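PDB 4OC9: putative O-acetylhomoserine (Thiol)-lyase from Campylobacter jejuni, which probably uses pyridoxal 5'-phosphate to make homocysteine from O-acetylhomoserine and sulfide. Local coordinates for residues V25-F35 / N52-T61; E73-G84 / L215-K223. All blocks are in the same frame, centred on the assembly; numbering follows the deposited sequence.

Contact 1. Residues V25-F35 / N52-T61; sequences VPIYQNTAYNF and NIYSRLSNPT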
# COMPACT_ATOMS: atom_id res chain seq x y z
N VAL D 25 5.43 -0.57 12.65
CA VAL D 25 4.03 -0.39 13.00
C VAL D 25 3.19 -1.02 11.91
O VAL D 25 3.38 -0.76 10.73
CB VAL D 25 3.65 1.08 13.14
CG1 VAL D 25 2.19 1.22 13.53
CG2 VAL D 25 4.52 1.77 14.18
N PRO D 26 2.24 -1.87 12.29
CA PRO D 26 1.44 -2.47 11.25
C PRO D 26 0.54 -1.46 10.56
O PRO D 26 0.16 -0.44 11.15
CB PRO D 26 0.56 -3.48 12.00
CG PRO D 26 1.16 -3.61 13.37
CD PRO D 26 1.87 -2.33 13.63
N ILE D 27 0.21 -1.78 9.31
CA ILE D 27 -0.66 -0.92 8.52
C ILE D 27 -2.09 -1.46 8.68
O ILE D 27 -2.43 -2.52 8.12
CB ILE D 27 -0.33 -0.92 7.03
CG1 ILE D 27 1.14 -0.57 6.81
CG2 ILE D 27 -1.26 0.04 6.31
CD1 ILE D 27 1.59 -0.73 5.36
N TYR D 28 -2.89 -0.73 9.45
CA TYR D 28 -4.27 -1.12 9.68
C TYR D 28 -5.17 -0.62 8.52
O TYR D 28 -5.90 0.36 8.68
CB TYR D 28 -4.77 -0.64 11.06
CG TYR D 28 -4.06 -1.37 12.18
CD1 TYR D 28 -4.55 -2.60 12.65
CD2 TYR D 28 -2.89 -0.86 12.77
CE1 TYR D 28 -3.91 -3.29 13.67
CE2 TYR D 28 -2.24 -1.56 13.78
CZ TYR D 28 -2.77 -2.77 14.23
OH TYR D 28 -2.16 -3.46 15.21
N GLN D 29 -5.10 -1.32 7.38
CA GLN D 29 -5.89 -0.98 6.18
C GLN D 29 -7.24 -1.59 6.59
O GLN D 29 -7.65 -2.70 6.17
CB GLN D 29 -5.28 -1.63 4.93
CG GLN D 29 -5.94 -1.15 3.66
CD GLN D 29 -5.66 0.31 3.43
OE1 GLN D 29 -4.52 0.70 3.30
NE2 GLN D 29 -6.73 1.11 3.28
N ASN D 30 -7.95 -0.81 7.41
CA ASN D 30 -9.19 -1.21 8.01
C ASN D 30 -10.07 -0.03 8.47
O ASN D 30 -9.57 0.99 8.92
CB ASN D 30 -8.75 -1.91 9.27
CG ASN D 30 -9.88 -2.41 10.10
OD1 ASN D 30 -10.56 -3.39 9.76
ND2 ASN D 30 -10.03 -1.80 11.26
N THR D 31 -11.38 -0.21 8.37
CA THR D 31 -12.31 0.86 8.76
C THR D 31 -13.04 0.62 10.04
O THR D 31 -13.38 1.59 10.72
CB THR D 31 -13.39 1.10 7.69
OG1 THR D 31 -14.05 -0.13 7.36
CG2 THR D 31 -12.75 1.62 6.43
N ALA D 32 -13.26 -0.65 10.41
CA ALA D 32 -14.00 -0.94 11.64
C ALA D 32 -13.32 -1.89 12.58
O ALA D 32 -12.41 -2.60 12.21
CB ALA D 32 -15.40 -1.43 11.30
N TYR D 33 -13.83 -1.91 13.80
CA TYR D 33 -13.28 -2.72 14.86
C TYR D 33 -14.33 -3.57 15.57
O TYR D 33 -15.48 -3.18 15.72
CB TYR D 33 -12.59 -1.74 15.84
CG TYR D 33 -11.63 -0.86 15.09
CD1 TYR D 33 -12.07 0.32 14.49
CD2 TYR D 33 -10.30 -1.26 14.87
CE1 TYR D 33 -11.19 1.11 13.75
CE2 TYR D 33 -9.43 -0.47 14.15
CZ TYR D 33 -9.87 0.71 13.59
OH TYR D 33 -9.01 1.47 12.83
N ASN D 34 -13.91 -4.75 16.02
CA ASN D 34 -14.80 -5.66 16.70
C ASN D 34 -14.88 -5.35 18.18
O ASN D 34 -13.92 -5.60 18.91
CB ASN D 34 -14.26 -7.09 16.50
CG ASN D 34 -15.17 -8.17 17.08
OD1 ASN D 34 -14.70 -9.25 17.37
ND2 ASN D 34 -16.47 -7.90 17.25
N PHE D 35 -15.99 -4.76 18.62
CA PHE D 35 -16.17 -4.45 20.02
C PHE D 35 -16.31 -5.78 20.72
O PHE D 35 -16.93 -6.70 20.19
CB PHE D 35 -17.39 -3.60 20.28
CG PHE D 35 -17.42 -2.35 19.47
CD1 PHE D 35 -16.53 -1.31 19.76
CD2 PHE D 35 -18.33 -2.18 18.46
CE1 PHE D 35 -16.53 -0.16 19.02
CE2 PHE D 35 -18.34 -1.01 17.72
CZ PHE D 35 -17.45 -0.01 18.00
N ASN D 52 -10.92 2.36 19.96
CA ASN D 52 -11.26 2.24 18.55
C ASN D 52 -12.73 2.10 18.30
O ASN D 52 -13.42 1.33 18.98
CB ASN D 52 -10.58 1.02 17.94
CG ASN D 52 -9.08 1.11 18.03
OD1 ASN D 52 -8.52 2.19 18.21
ND2 ASN D 52 -8.41 -0.03 17.85
N ILE D 53 -13.19 2.83 17.29
CA ILE D 53 -14.59 2.83 16.90
C ILE D 53 -14.77 2.66 15.39
O ILE D 53 -15.35 1.68 14.92
CB ILE D 53 -15.29 4.14 17.28
CG1 ILE D 53 -15.31 4.31 18.79
CG2 ILE D 53 -16.71 4.14 16.75
CD1 ILE D 53 -15.92 5.64 19.27
N TYR D 54 -14.24 3.62 14.64
CA TYR D 54 -14.34 3.66 13.19
C TYR D 54 -13.23 4.55 12.69
O TYR D 54 -13.03 5.65 13.23
CB TYR D 54 -15.71 4.21 12.81
CG TYR D 54 -16.00 4.19 11.33
CD1 TYR D 54 -16.27 2.98 10.68
CD2 TYR D 54 -16.13 5.36 10.62
CE1 TYR D 54 -16.58 2.94 9.33
CE2 TYR D 54 -16.43 5.33 9.27
CZ TYR D 54 -16.67 4.11 8.64
OH TYR D 54 -16.98 4.10 7.29
N SER D 55 -12.55 4.08 11.65
CA SER D 55 -11.39 4.80 11.07
C SER D 55 -11.58 6.22 10.60
O SER D 55 -10.59 6.94 10.46
CB SER D 55 -10.64 3.95 10.03
OG SER D 55 -10.11 2.83 10.68
N ARG D 56 -12.80 6.64 10.35
CA ARG D 56 -12.98 8.05 9.97
C ARG D 56 -12.60 8.95 11.15
O ARG D 56 -12.19 10.08 10.95
CB ARG D 56 -14.40 8.34 9.48
CG ARG D 56 -14.81 9.81 9.49
CD ARG D 56 -16.05 10.12 8.69
NE ARG D 56 -17.07 9.08 8.65
CZ ARG D 56 -18.08 8.88 9.50
NH1 ARG D 56 -18.22 9.60 10.59
NH2 ARG D 56 -18.91 7.88 9.24
N LEU D 57 -12.73 8.43 12.38
CA LEU D 57 -12.40 9.17 13.60
C LEU D 57 -10.95 8.96 14.01
O LEU D 57 -10.24 9.90 14.29
CB LEU D 57 -13.26 8.72 14.77
CG LEU D 57 -14.76 8.62 14.53
CD1 LEU D 57 -15.43 8.50 15.88
CD2 LEU D 57 -15.23 9.87 13.85
N SER D 58 -10.53 7.68 14.09
CA SER D 58 -9.18 7.37 14.46
C SER D 58 -8.82 5.97 13.99
O SER D 58 -9.68 5.09 13.85
CB SER D 58 -8.95 7.45 15.96
OG SER D 58 -9.64 6.38 16.62
N ASN D 59 -7.52 5.77 13.79
CA ASN D 59 -6.92 4.50 13.35
C ASN D 59 -5.59 4.31 14.11
O ASN D 59 -4.85 5.26 14.30
CB ASN D 59 -6.76 4.57 11.84
CG ASN D 59 -6.06 3.36 11.25
OD1 ASN D 59 -4.88 3.09 11.54
ND2 ASN D 59 -6.74 2.71 10.30
N PRO D 60 -5.30 3.08 14.57
CA PRO D 60 -4.07 2.84 15.33
C PRO D 60 -2.78 3.22 14.61
O PRO D 60 -1.87 3.74 15.26
CB PRO D 60 -4.10 1.33 15.60
CG PRO D 60 -5.51 0.91 15.36
CD PRO D 60 -6.06 1.85 14.34
N THR D 61 -2.71 3.04 13.30
CA THR D 61 -1.51 3.41 12.56
C THR D 61 -1.36 4.91 12.68
O THR D 61 -0.32 5.41 13.14
CB THR D 61 -1.56 3.00 11.07
OG1 THR D 61 -1.71 1.58 10.97
CG2 THR D 61 -0.31 3.42 10.34
O HOH W 1 -16.24 0.95 5.97
O HOH W 2 -16.45 -0.90 14.94

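Contact 2. Residues E73-G84 / L215-K223; sequences EGGAFGIPVASG and LGGALIERK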
# COMPACT_ATOMS: atom_id res chain seq x y z
N GLU D 73 7.50 17.52 18.94
CA GLU D 73 7.26 18.97 19.10
C GLU D 73 7.26 19.40 20.57
O GLU D 73 7.37 20.59 20.86
CB GLU D 73 5.94 19.41 18.47
CG GLU D 73 5.89 19.54 16.95
CD GLU D 73 6.64 20.75 16.41
OE1 GLU D 73 6.47 21.05 15.19
OE2 GLU D 73 7.36 21.44 17.16
N GLY D 74 7.19 18.45 21.50
CA GLY D 74 7.15 18.77 22.92
C GLY D 74 5.72 19.15 23.32
O GLY D 74 5.49 19.84 24.31
N GLY D 75 4.73 18.71 22.53
CA GLY D 75 3.33 19.01 22.79
C GLY D 75 2.65 17.87 23.51
O GLY D 75 3.29 16.93 23.91
N ALA D 76 1.33 17.94 23.65
CA ALA D 76 0.56 16.90 24.36
C ALA D 76 -0.14 15.85 23.52
O ALA D 76 -0.07 14.65 23.84
CB ALA D 76 -0.51 17.57 25.24
N PHE D 77 -0.81 16.28 22.48
CA PHE D 77 -1.55 15.35 21.65
C PHE D 77 -1.57 15.85 20.18
O PHE D 77 -1.56 17.05 19.90
CB PHE D 77 -2.98 15.21 22.22
CG PHE D 77 -3.72 13.99 21.75
CD1 PHE D 77 -3.61 12.81 22.43
CD2 PHE D 77 -4.55 14.03 20.63
CE1 PHE D 77 -4.25 11.65 22.00
CE2 PHE D 77 -5.18 12.89 20.18
CZ PHE D 77 -5.05 11.69 20.88
N GLY D 78 -1.56 14.90 19.25
CA GLY D 78 -1.56 15.24 17.84
C GLY D 78 -2.56 14.44 17.07
O GLY D 78 -2.83 13.29 17.39
N ILE D 79 -3.12 15.08 16.07
CA ILE D 79 -4.15 14.47 15.22
C ILE D 79 -3.90 14.61 13.74
O ILE D 79 -3.94 15.71 13.21
CB ILE D 79 -5.53 15.10 15.50
CG1 ILE D 79 -6.00 14.65 16.88
CG2 ILE D 79 -6.56 14.62 14.49
CD1 ILE D 79 -7.28 15.28 17.34
N PRO D 80 -3.63 13.48 13.09
CA PRO D 80 -3.40 13.52 11.66
C PRO D 80 -4.69 13.57 10.90
O PRO D 80 -5.67 12.94 11.29
CB PRO D 80 -2.67 12.20 11.39
CG PRO D 80 -2.10 11.81 12.71
CD PRO D 80 -3.19 12.19 13.66
N VAL D 81 -4.64 14.30 9.81
CA VAL D 81 -5.76 14.50 8.93
C VAL D 81 -5.33 14.32 7.48
O VAL D 81 -4.15 14.16 7.20
CB VAL D 81 -6.44 15.84 9.20
CG1 VAL D 81 -7.04 15.82 10.58
CG2 VAL D 81 -5.47 16.98 9.08
N ALA D 82 -6.29 14.34 6.56
CA ALA D 82 -5.99 14.09 5.12
C ALA D 82 -4.98 14.97 4.42
O ALA D 82 -4.41 14.56 3.43
CB ALA D 82 -7.28 14.07 4.33
N SER D 83 -4.83 16.20 4.89
CA SER D 83 -3.88 17.10 4.27
C SER D 83 -3.59 18.27 5.15
O SER D 83 -4.26 18.50 6.13
CB SER D 83 -4.44 17.65 2.97
OG SER D 83 -5.55 18.49 3.22
N GLY D 84 -2.53 18.99 4.79
CA GLY D 84 -2.09 20.19 5.50
C GLY D 84 -3.20 21.24 5.49
O GLY D 84 -3.45 21.90 6.48
N LEU D 215 0.37 12.56 0.89
CA LEU D 215 -0.30 13.75 1.22
C LEU D 215 -0.80 13.55 2.66
O LEU D 215 -1.31 12.49 3.01
CB LEU D 215 -1.51 13.95 0.28
CG LEU D 215 -2.22 15.31 0.37
CD1 LEU D 215 -1.23 16.38 -0.08
CD2 LEU D 215 -3.45 15.34 -0.50
N GLY D 216 -0.71 14.57 3.48
CA GLY D 216 -1.17 14.50 4.87
C GLY D 216 -0.93 15.76 5.69
O GLY D 216 -0.15 16.61 5.35
N GLY D 217 -1.67 15.87 6.79
CA GLY D 217 -1.55 16.99 7.70
C GLY D 217 -1.72 16.60 9.16
O GLY D 217 -2.11 15.48 9.47
N ALA D 218 -1.37 17.51 10.05
CA ALA D 218 -1.53 17.25 11.47
C ALA D 218 -1.80 18.49 12.29
O ALA D 218 -1.29 19.57 11.98
CB ALA D 218 -0.30 16.57 12.01
N LEU D 219 -2.59 18.32 13.35
CA LEU D 219 -2.88 19.42 14.28
C LEU D 219 -2.32 18.92 15.60
O LEU D 219 -2.71 17.85 16.08
CB LEU D 219 -4.36 19.75 14.50
CG LEU D 219 -5.24 20.16 13.32
CD1 LEU D 219 -5.59 18.88 12.55
CD2 LEU D 219 -6.52 20.81 13.82
N ILE D 220 -1.46 19.72 16.19
CA ILE D 220 -0.84 19.36 17.45
C ILE D 220 -1.12 20.42 18.51
O ILE D 220 -1.01 21.63 18.25
CB ILE D 220 0.67 19.25 17.25
CG1 ILE D 220 0.96 18.29 16.11
CG2 ILE D 220 1.33 18.80 18.54
CD1 ILE D 220 2.43 18.19 15.77
N GLU D 221 -1.48 19.98 19.72
CA GLU D 221 -1.77 20.96 20.77
C GLU D 221 -0.74 20.87 21.88
O GLU D 221 -0.19 19.80 22.20
CB GLU D 221 -3.17 20.78 21.36
CG GLU D 221 -3.38 19.63 22.35
CD GLU D 221 -4.83 19.57 22.87
OE1 GLU D 221 -5.04 19.92 24.05
OE2 GLU D 221 -5.76 19.30 22.08
N ARG D 222 -0.45 22.02 22.48
CA ARG D 222 0.53 22.07 23.56
C ARG D 222 -0.01 21.50 24.83
O ARG D 222 -1.22 21.23 24.98
CB ARG D 222 0.89 23.51 23.92
CG ARG D 222 -0.24 24.37 24.51
CD ARG D 222 0.29 25.72 25.02
NE ARG D 222 -0.73 26.68 25.49
CZ ARG D 222 -1.18 26.79 26.74
NH1 ARG D 222 -0.78 25.96 27.71
NH2 ARG D 222 -2.08 27.72 27.02
N LYS D 223 0.88 21.32 25.78
CA LYS D 223 0.48 20.82 27.07
C LYS D 223 -0.27 21.92 27.79
O LYS D 223 0.07 23.08 27.65
CB LYS D 223 1.71 20.45 27.89
CG LYS D 223 2.48 19.29 27.29
CD LYS D 223 3.72 18.94 28.06
CE LYS D 223 4.35 17.75 27.41
NZ LYS D 223 5.54 17.27 28.15
O HOH W 3 3.73 21.90 24.97

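Contact 1. Residues V25-F35 / N52-T61
Ser55 OG is held by two groups of the 25-35 loop. It donates to Asn30 O at 2.6 Å and accepts from the Tyr33 hydroxyl, OH to OG 2.8 Å, while Asn59 ND2 adds a weak third bond. The same residue also binds through its backbone, Ser55 N to Thr31 O, almost straight at 173°. Tyr33 lies across the middle of the contact. Asn52 CB sits over one face of its ring, 3.8 Å from the centroid, and Asn30 ND2 lies over the opposite face; Ile53 O and Ser55 N meet the edge. With CG anti to the carbonyl carbon (chi1 -53°) the ring reaches over the 52-61 segment, far enough for Pro60 CD to touch its hydroxyl. In this PLP-dependent fold both segments belong to the N-terminal part of the chain, which reaches over to a neighbouring subunit: Tyr54 OH bonds there to the lysine-pyridoxal phosphate side chain and to Ser205 of the second subunit, and a glycerol lies near the Tyr54 side chain. Thr31 O rests against the ring of Tyr54, 3.2 Å from its CD1. A third subunit reaches the contact too, its Gln20 accepting from Asn52 ND2. Further along, helix 60-73 begins at Asn59, its N-cap, whose OD1 accepts from Thr61 N. The amide's other end sends ND2 to Tyr28 O, 3.0 Å away and in the amide plane, so both ends of the group are tied and its flip is fixed. Thr61 OG1 relays between backbone groups, donating to a lone pair of Pro26 O at 2.8 Å and accepting from Tyr28 N. Thr61 OG1 also lies at the edge of the Tyr28 ring, in its plane, while Pro60 CG packs over one face.

Contact 2. Residues E73-G84 / L215-K223
Leu219 pairs with Ile79 at the centre of an antiparallel ladder, its N and O both bonded to the backbone of that residue. Its side chain leaves CB with CG anti to the carbonyl carbon (chi1 -59°), and the second torsion carries CD1 back over the neighbouring strand. There CD1 lies 3.6 Å from Ile79 O and 3.9 Å from Val81 CG1. Beyond the ladder the side chain packs on Ala87, Tyr90 and Ala91 of helix 84-93.

Val81 and Gly217 exchange two bonds, and Glu221 N reaches Phe77 O at 2.9 Å. Ala76 N also bonds to Glu221 O, so Ala76 and Phe77 both face Glu221 in a classic beta bulge. Just before it, Gly74 closes helix 60-73 in a Schellman motif. At the far end Gly217 CA makes a CA-H...O contact with Ser83 O at 3.5 Å; the chain at Ser83 and Gly84 fills the place where a side chain of Gly217 would start. Ile220, on the other face, sends CD1 to Glu73 CG, 3.9 Å away.

Strand 77-81 is one of the two edge strands of the seven-stranded mixed sheet within this chain, and 217-221 runs antiparallel to both it and 199-203, a strand order matching the large domain of fold type I (aspartate aminotransferase-like) PLP enzymes. Helix 257-270 packs on Phe77 and Ile79, helix 60-73 on Ala218 and Ile220.

In the fold
Helix 60-73 joins the two contacts in series: it starts in contact 1, at Pro60, and ends in contact 2, where strand 77-81 follows. Their centres are 18 Å apart and their nearest atoms about 6 Å, with no touch between them. Within the tetramer they serve different copies of the cofactor. In contact 2, Gly84 N binds a phosphate oxygen of the pyridoxal phosphate carried at position 206 of its own chain, whereas contact 1 offers Tyr54 to the cofactor of the second subunit. The subunits meet around these sites: Leu215 and Ser83 pack against Tyr54 and Arg56 of the second subunit, respectively.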